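PDB 7P18: 3-oxosteroid 1-dehydrogenase from Sterolibacterium denitrificans, which probably catalyses the FAD-dependent introduction of a C1-C2 double bond into 3-oxosteroids, giving 3-oxo-Delta1-steroids and passing the electrons to an acceptor. Local coordinates for residues V53-N58 and P95-Y100; L88-S93 and L543-T548; E442-Y447 and A479-P484. All coordinates share one frame; numbering follows the deposited sequence.

Contact 1: residues V53-N58 and P95-Y100; sequences VWIPNN and PQMVEY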
loop_
_atom_site.group_PDB
_atom_site.type_symbol
_atom_site.label_atom_id
_atom_site.label_comp_id
_atom_site.label_asym_id
_atom_site.label_seq_id
_atom_site.Cartn_x
_atom_site.Cartn_y
_atom_site.Cartn_z
ATOM N N VAL A 53 0.879 7.157 6.191
ATOM C CA VAL A 53 2.257 6.929 6.729
ATOM C C VAL A 53 2.139 6.637 8.223
ATOM O O VAL A 53 1.318 7.266 8.920
ATOM C CB VAL A 53 3.204 8.099 6.438
ATOM C CG1 VAL A 53 3.478 8.227 4.957
ATOM C CG2 VAL A 53 2.673 9.420 7.002
ATOM N N TRP A 54 2.902 5.644 8.697
ATOM C CA TRP A 54 2.822 5.171 10.091
ATOM C C TRP A 54 3.948 5.847 10.882
ATOM O O TRP A 54 5.112 5.483 10.708
ATOM C CB TRP A 54 2.895 3.655 10.157
ATOM C CG TRP A 54 2.699 3.117 11.532
ATOM C CD1 TRP A 54 1.515 2.983 12.196
ATOM C CD2 TRP A 54 3.710 2.590 12.407
ATOM N NE1 TRP A 54 1.718 2.372 13.389
ATOM C CE2 TRP A 54 3.059 2.151 13.566
ATOM C CE3 TRP A 54 5.097 2.460 12.325
ATOM C CZ2 TRP A 54 3.741 1.604 14.654
ATOM C CZ3 TRP A 54 5.771 1.898 13.388
ATOM C CH2 TRP A 54 5.104 1.489 14.542
ATOM N N ILE A 55 3.581 6.855 11.666
ATOM C CA ILE A 55 4.547 7.795 12.296
ATOM C C ILE A 55 4.330 7.727 13.800
ATOM O O ILE A 55 3.571 8.499 14.389
ATOM C CB ILE A 55 4.400 9.238 11.759
ATOM C CG1 ILE A 55 4.280 9.310 10.237
ATOM C CG2 ILE A 55 5.558 10.092 12.277
ATOM C CD1 ILE A 55 5.564 8.954 9.481
ATOM N N PRO A 56 5.056 6.841 14.494
ATOM C CA PRO A 56 4.920 6.784 15.945
ATOM C C PRO A 56 5.374 8.144 16.508
ATOM O O PRO A 56 6.300 8.720 16.002
ATOM C CB PRO A 56 5.814 5.625 16.370
ATOM C CG PRO A 56 5.988 4.817 15.077
ATOM C CD PRO A 56 6.002 5.838 13.966
ATOM N N ASN A 57 4.705 8.556 17.578
ATOM C CA ASN A 57 5.111 9.704 18.424
ATOM C C ASN A 57 5.106 10.974 17.577
ATOM O O ASN A 57 5.955 11.899 17.836
ATOM C CB ASN A 57 6.462 9.455 19.078
ATOM C CG ASN A 57 6.708 10.344 20.287
ATOM O OD1 ASN A 57 5.765 10.832 20.971
ATOM N ND2 ASN A 57 7.991 10.502 20.568
ATOM N N ASN A 58 4.231 11.060 16.567
ATOM C CA ASN A 58 4.134 12.322 15.780
ATOM C C ASN A 58 3.550 13.403 16.717
ATOM O O ASN A 58 2.794 13.064 17.686
ATOM C CB ASN A 58 3.351 12.141 14.478
ATOM C CG ASN A 58 1.885 11.880 14.680
ATOM O OD1 ASN A 58 1.151 12.813 15.025
ATOM N ND2 ASN A 58 1.448 10.625 14.497
ATOM N N PRO A 95 8.940 11.231 12.459
ATOM C CA PRO A 95 8.275 12.480 12.837
ATOM C C PRO A 95 8.906 13.731 12.207
ATOM O O PRO A 95 8.174 14.704 11.885
ATOM C CB PRO A 95 8.399 12.544 14.383
ATOM C CG PRO A 95 8.770 11.121 14.798
ATOM C CD PRO A 95 9.409 10.441 13.617
ATOM N N GLN A 96 10.220 13.710 12.040
ATOM C CA GLN A 96 10.959 14.854 11.457
ATOM C C GLN A 96 10.592 15.002 9.978
ATOM O O GLN A 96 10.407 16.159 9.523
ATOM C CB GLN A 96 12.449 14.670 11.648
ATOM C CG GLN A 96 12.911 14.721 13.099
ATOM C CD GLN A 96 14.409 14.584 13.142
ATOM O OE1 GLN A 96 15.025 14.216 12.154
ATOM N NE2 GLN A 96 14.985 14.788 14.304
ATOM N N MET A 97 10.423 13.876 9.288
ATOM C CA MET A 97 10.054 13.849 7.840
ATOM C C MET A 97 8.646 14.440 7.685
ATOM O O MET A 97 8.496 15.310 6.839
ATOM C CB MET A 97 10.174 12.435 7.266
ATOM C CG MET A 97 9.679 12.300 5.798
ATOM S SD MET A 97 7.904 12.079 5.715
ATOM C CE MET A 97 7.658 10.472 6.458
ATOM N N VAL A 98 7.668 14.082 8.514
ATOM C CA VAL A 98 6.306 14.663 8.381
ATOM C C VAL A 98 6.315 16.144 8.764
ATOM O O VAL A 98 5.627 16.950 8.080
ATOM C CB VAL A 98 5.263 13.847 9.141
ATOM C CG1 VAL A 98 3.920 14.546 9.273
ATOM C CG2 VAL A 98 5.101 12.505 8.431
ATOM N N GLU A 99 7.036 16.536 9.818
ATOM C CA GLU A 99 7.091 17.983 10.169
ATOM C C GLU A 99 7.710 18.769 9.019
ATOM O O GLU A 99 7.261 19.903 8.787
ATOM C CB GLU A 99 7.902 18.234 11.443
ATOM C CG GLU A 99 7.144 17.866 12.687
ATOM C CD GLU A 99 7.892 18.231 13.972
ATOM O OE1 GLU A 99 8.608 19.247 13.984
ATOM O OE2 GLU A 99 7.699 17.535 14.940
ATOM N N TYR A 100 8.696 18.193 8.343
ATOM C CA TYR A 100 9.385 18.789 7.191
ATOM C C TYR A 100 8.379 18.999 6.062
ATOM O O TYR A 100 8.349 20.115 5.504
ATOM C CB TYR A 100 10.569 17.941 6.712
ATOM C CG TYR A 100 11.052 18.290 5.323
ATOM C CD1 TYR A 100 11.658 19.497 5.041
ATOM C CD2 TYR A 100 10.842 17.415 4.263
ATOM C CE1 TYR A 100 12.039 19.844 3.746
ATOM C CE2 TYR A 100 11.223 17.734 2.975
ATOM C CZ TYR A 100 11.843 18.940 2.707
ATOM O OH TYR A 100 12.222 19.208 1.412
#
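I55 and V98 are brought together by their first torsions: I55 has CG1 anti to its carbonyl carbon (chi1 -46°) and CG2 anti to its backbone N, while V98 has CG1 anti to its backbone N (chi1 168°), with CG2 anti to the carbonyl carbon. V98 CG2 then lies 3.7 Å from I55 CD1 and 3.8 Å from I55 CG1, and the two side chains cross obliquely. M97, bent at both chi2 and chi3, brings its CE methyl to 4.0 Å from I55 CD1, crossing the isoleucine at about a right angle. The other branch of I55 meets the helix backbone, with CG2 3.6 Å from P95 N. An alanine at I55 would probably open a gap here and leave V98 CG2 and M97 CE without their nearest partner in 53-58. V53 adds a looser touch, CG2 to V98 CG2 at 4.2 Å. At the turn, P56 O lies 3.6 Å from P95 CG. No hydrogen bond joins the segments; the type II turn I55-N58 is braced internally by N58 ND2, which donates to I55 O at 3.0 Å. The V53 side chain lies about 6 Å, nearest atoms, from the bound FAD. This is apolar packing: strand 53-54, paired antiparallel with strand 131-138, and the turn after it rest on helix 84-104 at its proline kink, in a protein of the FAD-dependent oxidoreductase 2 family.

Contact 2: residues L88-S93 and L543-T548; sequences LAYLES and LGPAMT. With FAD (flavin-adenine dinucleotide), chain C.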
loop_
_atom_site.group_PDB
_atom_site.type_symbol
_atom_site.label_atom_id
_atom_site.label_comp_id
_atom_site.label_asym_id
_atom_site.label_seq_id
_atom_site.Cartn_x
_atom_site.Cartn_y
_atom_site.Cartn_z
ATOM N N LEU A 88 15.863 2.285 15.255
ATOM C CA LEU A 88 16.092 3.566 15.983
ATOM C C LEU A 88 16.008 4.719 14.991
ATOM O O LEU A 88 15.374 5.729 15.289
ATOM C CB LEU A 88 17.459 3.551 16.676
ATOM C CG LEU A 88 17.646 2.446 17.717
ATOM C CD1 LEU A 88 19.102 2.384 18.179
ATOM C CD2 LEU A 88 16.712 2.639 18.896
ATOM N N ALA A 89 16.656 4.570 13.842
ATOM C CA ALA A 89 16.718 5.626 12.810
ATOM C C ALA A 89 15.307 5.939 12.288
ATOM O O ALA A 89 14.968 7.134 12.073
ATOM C CB ALA A 89 17.661 5.195 11.725
ATOM N N TYR A 90 14.487 4.909 12.082
ATOM C CA TYR A 90 13.095 5.105 11.585
ATOM C C TYR A 90 12.317 5.957 12.598
ATOM O O TYR A 90 11.627 6.919 12.235
ATOM C CB TYR A 90 12.375 3.782 11.319
ATOM C CG TYR A 90 10.987 4.033 10.794
ATOM C CD1 TYR A 90 10.810 4.507 9.499
ATOM C CD2 TYR A 90 9.862 3.884 11.577
ATOM C CE1 TYR A 90 9.544 4.778 8.990
ATOM C CE2 TYR A 90 8.594 4.177 11.091
ATOM C CZ TYR A 90 8.440 4.623 9.785
ATOM O OH TYR A 90 7.218 4.892 9.252
ATOM N N LEU A 91 12.402 5.609 13.871
ATOM C CA LEU A 91 11.633 6.294 14.933
ATOM C C LEU A 91 12.161 7.711 15.144
ATOM O O LEU A 91 11.337 8.623 15.381
ATOM C CB LEU A 91 11.689 5.453 16.201
ATOM C CG LEU A 91 11.052 4.085 16.086
ATOM C CD1 LEU A 91 11.274 3.268 17.355
ATOM C CD2 LEU A 91 9.566 4.145 15.762
ATOM N N GLU A 92 13.470 7.910 15.017
ATOM C CA GLU A 92 14.071 9.254 15.073
ATOM C C GLU A 92 13.530 10.131 13.945
ATOM O O GLU A 92 13.106 11.255 14.222
ATOM C CB GLU A 92 15.600 9.167 14.972
ATOM C CG GLU A 92 16.266 10.533 14.998
ATOM C CD GLU A 92 17.763 10.559 14.820
ATOM O OE1 GLU A 92 18.327 9.553 14.417
ATOM O OE2 GLU A 92 18.353 11.571 15.128
ATOM N N SER A 93 13.555 9.642 12.701
ATOM C CA SER A 93 13.396 10.490 11.497
ATOM C C SER A 93 11.945 10.574 11.014
ATOM O O SER A 93 11.624 11.583 10.416
ATOM C CB SER A 93 14.312 10.039 10.406
ATOM O OG SER A 93 15.664 10.146 10.806
ATOM N N LEU A 543 4.758 3.188 3.121
ATOM C CA LEU A 543 5.055 4.568 2.721
ATOM C C LEU A 543 5.807 5.345 3.814
ATOM O O LEU A 543 6.619 6.208 3.436
ATOM C CB LEU A 543 3.765 5.268 2.324
ATOM C CG LEU A 543 3.112 4.768 1.031
ATOM C CD1 LEU A 543 1.733 5.410 0.905
ATOM C CD2 LEU A 543 3.936 5.135 -0.194
ATOM N N GLY A 544 5.510 5.134 5.087
ATOM C CA GLY A 544 6.294 5.746 6.179
ATOM C C GLY A 544 7.775 5.454 5.972
ATOM O O GLY A 544 8.606 6.368 5.891
ATOM N N PRO A 545 8.146 4.167 5.852
ATOM C CA PRO A 545 9.537 3.804 5.592
ATOM C C PRO A 545 10.099 4.378 4.297
ATOM O O PRO A 545 11.252 4.804 4.310
ATOM C CB PRO A 545 9.502 2.278 5.629
ATOM C CG PRO A 545 8.397 1.990 6.649
ATOM C CD PRO A 545 7.341 2.999 6.248
ATOM N N ALA A 546 9.316 4.393 3.217
ATOM C CA ALA A 546 9.809 4.892 1.904
ATOM C C ALA A 546 10.217 6.354 2.082
ATOM O O ALA A 546 11.358 6.730 1.728
ATOM C CB ALA A 546 8.755 4.723 0.812
ATOM N N MET A 547 9.326 7.154 2.618
ATOM C CA MET A 547 9.586 8.599 2.776
ATOM C C MET A 547 10.629 8.852 3.871
ATOM O O MET A 547 11.431 9.783 3.686
ATOM C CB MET A 547 8.288 9.390 2.971
ATOM C CG MET A 547 7.555 9.623 1.583
ATOM S SD MET A 547 6.460 10.979 1.514
ATOM C CE MET A 547 5.364 10.653 2.889
ATOM N N THR A 548 10.646 8.086 4.959
ATOM C CA THR A 548 11.555 8.367 6.105
ATOM C C THR A 548 12.994 8.052 5.669
ATOM O O THR A 548 13.875 8.870 5.890
ATOM C CB THR A 548 11.143 7.616 7.370
ATOM O OG1 THR A 548 9.828 8.030 7.766
ATOM C CG2 THR A 548 12.170 7.841 8.469
HETATM P PA FAD C . 6.255 3.149 -6.289
HETATM O O1A FAD C . 5.337 4.053 -5.550
HETATM O O2A FAD C . 5.528 2.120 -7.113
HETATM O O5B FAD C . 7.176 4.057 -7.203
HETATM C C5B FAD C . 8.193 3.421 -8.021
HETATM C C4B FAD C . 8.307 4.190 -9.302
HETATM O O4B FAD C . 9.532 3.795 -9.977
HETATM C C3B FAD C . 7.165 3.974 -10.317
HETATM O O3B FAD C . 6.644 5.216 -10.777
HETATM C C2B FAD C . 7.829 3.161 -11.432
HETATM O O2B FAD C . 7.173 3.299 -12.685
HETATM C C1B FAD C . 9.276 3.646 -11.350
HETATM N N9A FAD C . 10.261 2.741 -11.943
HETATM C C8A FAD C . 10.255 1.376 -11.997
HETATM N N7A FAD C . 11.266 0.887 -12.709
HETATM C C5A FAD C . 11.993 2.006 -13.096
HETATM C C6A FAD C . 13.173 2.164 -13.855
HETATM N N6A FAD C . 13.832 1.159 -14.443
HETATM N N1A FAD C . 13.618 3.424 -14.050
HETATM C C2A FAD C . 12.936 4.433 -13.502
HETATM N N3A FAD C . 11.777 4.415 -12.836
HETATM C C4A FAD C . 11.374 3.146 -12.641
HETATM N N1 FAD C . 1.190 1.566 1.693
HETATM C C2 FAD C . 1.160 2.376 2.775
HETATM O O2 FAD C . 2.126 2.433 3.557
HETATM N N3 FAD C . 0.112 3.166 3.031
HETATM C C4 FAD C . -1.100 3.012 2.390
HETATM O O4 FAD C . -1.981 3.840 2.599
HETATM C C4X FAD C . -1.140 2.149 1.262
HETATM N N5 FAD C . -2.272 2.002 0.594
HETATM C C5X FAD C . -2.247 1.218 -0.536
HETATM C C6 FAD C . -3.417 1.119 -1.324
HETATM C C7 FAD C . -3.417 0.457 -2.545
HETATM C C7M FAD C . -4.673 0.390 -3.388
HETATM C C8 FAD C . -2.210 -0.078 -3.029
HETATM C C8M FAD C . -2.171 -0.783 -4.373
HETATM C C9 FAD C . -1.083 -0.061 -2.231
HETATM C C9A FAD C . -1.052 0.627 -1.002
HETATM N N10 FAD C . 0.085 0.679 -0.181
HETATM C C10 FAD C . 0.091 1.466 0.964
HETATM C "C1'" FAD C . 1.367 0.131 -0.639
HETATM C "C2'" FAD C . 2.213 1.256 -1.275
HETATM O "O2'" FAD C . 1.513 1.955 -2.304
HETATM C "C3'" FAD C . 3.556 0.752 -1.830
HETATM O "O3'" FAD C . 4.145 -0.234 -0.978
HETATM C "C4'" FAD C . 4.501 1.908 -2.080
HETATM O "O4'" FAD C . 3.831 2.848 -2.908
HETATM C "C5'" FAD C . 5.817 1.505 -2.711
HETATM O "O5'" FAD C . 6.529 2.731 -2.968
HETATM P P FAD C . 7.846 2.719 -3.857
HETATM O O1P FAD C . 8.225 4.137 -3.892
HETATM O O2P FAD C . 8.784 1.665 -3.472
HETATM O O3P FAD C . 7.280 2.330 -5.343
#
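Y90 meets G544, P545 and T548 with the CD1-CE1 side of its ring and its hydroxyl. Its OH lies 3.3 Å from G544 CA, and G544 C sits at the ring edge, near the ring plane. So close an approach depends on G544 lacking a side chain, since a CB there would point at the tyrosine. Beside it, P545 CG packs 3.8 Å from Y90 CE1. T548 crosses the tyrosine at about a right angle, with OG1 3.5 Å from Y90 CE1, and its CG2 methyl, anti to the backbone N, reaches S93 CB at 3.6 Å. No hydrogen bond spans the two segments.

The next shell fixes these groups. The hydroxyl of Y90 is hydrogen-bonded to W54 O. T548 OG1 donates to G544 O at 2.8 Å from above the carbonyl plane; T548 N also donates to that oxygen, so two bonds grip it. S93 OG is hydrogen-bonded to R552, which also forms a salt bridge with E92.

Further out, the first residue of helix 543-559 holds the cofactor: L543 N donates to FAD O2 at 2.8 Å, nearly straight at 171°, while L543 CD1 lies 3.5 Å from FAD N3. A helix N terminus directed at this carbonyl would probably stabilise negative charge on the reduced flavin, as in many flavoproteins.

The short helix segments cross almost perpendicularly, at 83°, with axes 10.2 Å apart. Helix 84-104 thus packs across the start of helix 543-559, and helix 67-78 borders it through L88 and L91.

Contact 3: residues E442-Y447 and A479-P484; sequences ELNNQY and APIGKP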
loop_
_atom_site.group_PDB
_atom_site.type_symbol
_atom_site.label_atom_id
_atom_site.label_comp_id
_atom_site.label_asym_id
_atom_site.label_seq_id
_atom_site.Cartn_x
_atom_site.Cartn_y
_atom_site.Cartn_z
ATOM N N GLU A 442 -23.097 -22.704 9.374
ATOM C CA GLU A 442 -23.786 -23.063 10.657
ATOM C C GLU A 442 -22.957 -22.558 11.851
ATOM O O GLU A 442 -23.535 -21.931 12.749
ATOM C CB GLU A 442 -24.045 -24.563 10.727
ATOM C CG GLU A 442 -25.189 -25.003 9.836
ATOM C CD GLU A 442 -25.393 -26.511 9.711
ATOM O OE1 GLU A 442 -24.484 -27.281 10.134
ATOM O OE2 GLU A 442 -26.457 -26.917 9.178
ATOM N N LEU A 443 -21.637 -22.774 11.848
ATOM C CA LEU A 443 -20.734 -22.284 12.934
ATOM C C LEU A 443 -20.767 -20.753 12.995
ATOM O O LEU A 443 -20.807 -20.207 14.102
ATOM C CB LEU A 443 -19.317 -22.822 12.720
ATOM C CG LEU A 443 -19.151 -24.316 12.996
ATOM C CD1 LEU A 443 -17.769 -24.809 12.606
ATOM C CD2 LEU A 443 -19.406 -24.641 14.463
ATOM N N ASN A 444 -20.734 -20.083 11.846
ATOM C CA ASN A 444 -20.752 -18.604 11.771
ATOM C C ASN A 444 -22.010 -18.099 12.486
ATOM O O ASN A 444 -21.935 -17.127 13.272
ATOM C CB ASN A 444 -20.770 -18.116 10.323
ATOM C CG ASN A 444 -21.002 -16.635 10.198
ATOM O OD1 ASN A 444 -20.049 -15.860 10.320
ATOM N ND2 ASN A 444 -22.247 -16.223 9.968
ATOM N N ASN A 445 -23.150 -18.720 12.177
ATOM C CA ASN A 445 -24.465 -18.269 12.699
ATOM C C ASN A 445 -24.462 -18.408 14.228
ATOM O O ASN A 445 -24.968 -17.483 14.896
ATOM C CB ASN A 445 -25.592 -18.982 11.932
ATOM C CG ASN A 445 -25.675 -18.508 10.491
ATOM O OD1 ASN A 445 -24.959 -17.579 10.101
ATOM N ND2 ASN A 445 -26.500 -19.161 9.678
ATOM N N GLN A 446 -23.887 -19.483 14.763
ATOM C CA GLN A 446 -23.735 -19.665 16.228
ATOM C C GLN A 446 -22.812 -18.576 16.786
ATOM O O GLN A 446 -23.167 -17.978 17.822
ATOM C CB GLN A 446 -23.130 -21.010 16.595
ATOM C CG GLN A 446 -23.939 -22.227 16.162
ATOM C CD GLN A 446 -23.154 -23.464 16.535
ATOM O OE1 GLN A 446 -22.308 -23.414 17.427
ATOM N NE2 GLN A 446 -23.415 -24.580 15.863
ATOM N N TYR A 447 -21.672 -18.322 16.126
ATOM C CA TYR A 447 -20.688 -17.313 16.579
ATOM C C TYR A 447 -21.346 -15.926 16.630
ATOM O O TYR A 447 -21.109 -15.148 17.594
ATOM C CB TYR A 447 -19.455 -17.299 15.672
ATOM C CG TYR A 447 -18.666 -18.580 15.613
ATOM C CD1 TYR A 447 -18.739 -19.534 16.621
ATOM C CD2 TYR A 447 -17.771 -18.813 14.567
ATOM C CE1 TYR A 447 -17.998 -20.706 16.565
ATOM C CE2 TYR A 447 -17.028 -19.984 14.498
ATOM C CZ TYR A 447 -17.140 -20.933 15.496
ATOM O OH TYR A 447 -16.401 -22.072 15.439
ATOM N N ALA A 479 -22.106 -11.474 11.723
ATOM C CA ALA A 479 -23.583 -11.521 11.498
ATOM C C ALA A 479 -23.946 -12.846 10.854
ATOM O O ALA A 479 -23.111 -13.497 10.214
ATOM C CB ALA A 479 -24.078 -10.333 10.685
ATOM N N PRO A 480 -25.218 -13.289 10.996
ATOM C CA PRO A 480 -25.683 -14.493 10.316
ATOM C C PRO A 480 -25.599 -14.452 8.790
ATOM O O PRO A 480 -25.714 -13.403 8.199
ATOM C CB PRO A 480 -27.186 -14.593 10.703
ATOM C CG PRO A 480 -27.321 -13.769 11.962
ATOM C CD PRO A 480 -26.266 -12.684 11.846
ATOM N N ILE A 481 -25.424 -15.630 8.205
ATOM C CA ILE A 481 -25.489 -15.870 6.741
ATOM C C ILE A 481 -26.699 -16.787 6.517
ATOM O O ILE A 481 -26.636 -17.949 6.961
ATOM C CB ILE A 481 -24.177 -16.488 6.239
ATOM C CG1 ILE A 481 -22.990 -15.544 6.445
ATOM C CG2 ILE A 481 -24.348 -16.904 4.782
ATOM C CD1 ILE A 481 -21.637 -16.246 6.371
ATOM N N GLY A 482 -27.780 -16.256 5.947
ATOM C CA GLY A 482 -29.017 -17.057 5.785
ATOM C C GLY A 482 -30.093 -16.436 4.907
ATOM O O GLY A 482 -31.177 -17.044 4.836
ATOM N N LYS A 483 -29.865 -15.310 4.242
ATOM C CA LYS A 483 -30.882 -14.712 3.345
ATOM C C LYS A 483 -30.398 -14.798 1.899
ATOM O O LYS A 483 -29.458 -14.095 1.513
ATOM C CB LYS A 483 -31.175 -13.271 3.750
ATOM C CG LYS A 483 -32.087 -12.452 2.833
ATOM C CD LYS A 483 -32.264 -11.065 3.419
ATOM C CE LYS A 483 -32.686 -9.969 2.461
ATOM N NZ LYS A 483 -34.038 -10.207 1.906
ATOM N N PRO A 484 -31.070 -15.614 1.053
ATOM C CA PRO A 484 -30.710 -15.732 -0.359
ATOM C C PRO A 484 -30.879 -14.422 -1.102
ATOM O O PRO A 484 -31.628 -13.540 -0.671
ATOM C CB PRO A 484 -31.674 -16.788 -0.927
ATOM C CG PRO A 484 -32.280 -17.485 0.265
ATOM C CD PRO A 484 -32.160 -16.530 1.433
HETATM O O HOH W 1 -19.862 -13.050 10.169
#
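Three hydrogen bonds cross between N444, N445 and the backbone of A479 and I481. Two of them pair one side-chain amide with one residue's backbone: I481 N donates to N445 OD1 at 2.8 Å (169°), and N445 ND2 donates to I481 O at 3.0 Å (166°). The second of these donors stands well above the carbonyl plane of I481, yet I481 O lies in the amide plane of N445. The side chain is presented for this with CG anti to the carbonyl carbon (chi1 -69°). N444 adds the third bond, its ND2 donating to A479 O at 2.9 Å. The same nitrogen also donates to N445 OD1 at 3.0 Å, so that oxygen is gripped by N444 ND2 and I481 N from opposite faces of its plane, which should resist rotation of the amide.

Two adjacent helix asparagines thereby read the backbone of an extended loop, with N445 using both ends of its amide much as a strand partner would. Helix 434-450 is tied in this way to the loop leading into strand 486-502, away from the annotated sites.

A water lies 2.8 Å from N444 OD1 and accepts from A479 N at 3.2 Å.

Van der Waals contacts complete the interface. P480 CA lies 3.2 Å from N445 OD1. I481 crosses N444 at about a right angle, and its CD1 methyl sits 3.6 Å from N444 ND2. The I481 side chain also packs on V441 of helix 434-450 and on I347 of strand 347-349.

Overall arrangement
From the N terminus, contact 1 opens at V53-N58 and closes at P95-Y100 on helix 84-104, after a largely helical stretch. Before it closes, L88-S93 on that same helix opens contact 2, which ends only at L543-T548 near the C terminus, so the two cross. They touch, their centres about 8 Å apart, and together tie an early strand, helix 84-104 and the last helix into one region beside the FAD. Contact 3 closes a short loop, 442-447 to 479-484, within the long span of contact 2 and in series with contact 1. Its centre lies about 43 Å from theirs, and it joins helix 434-450 to a loop across the chain's centre from contact 2.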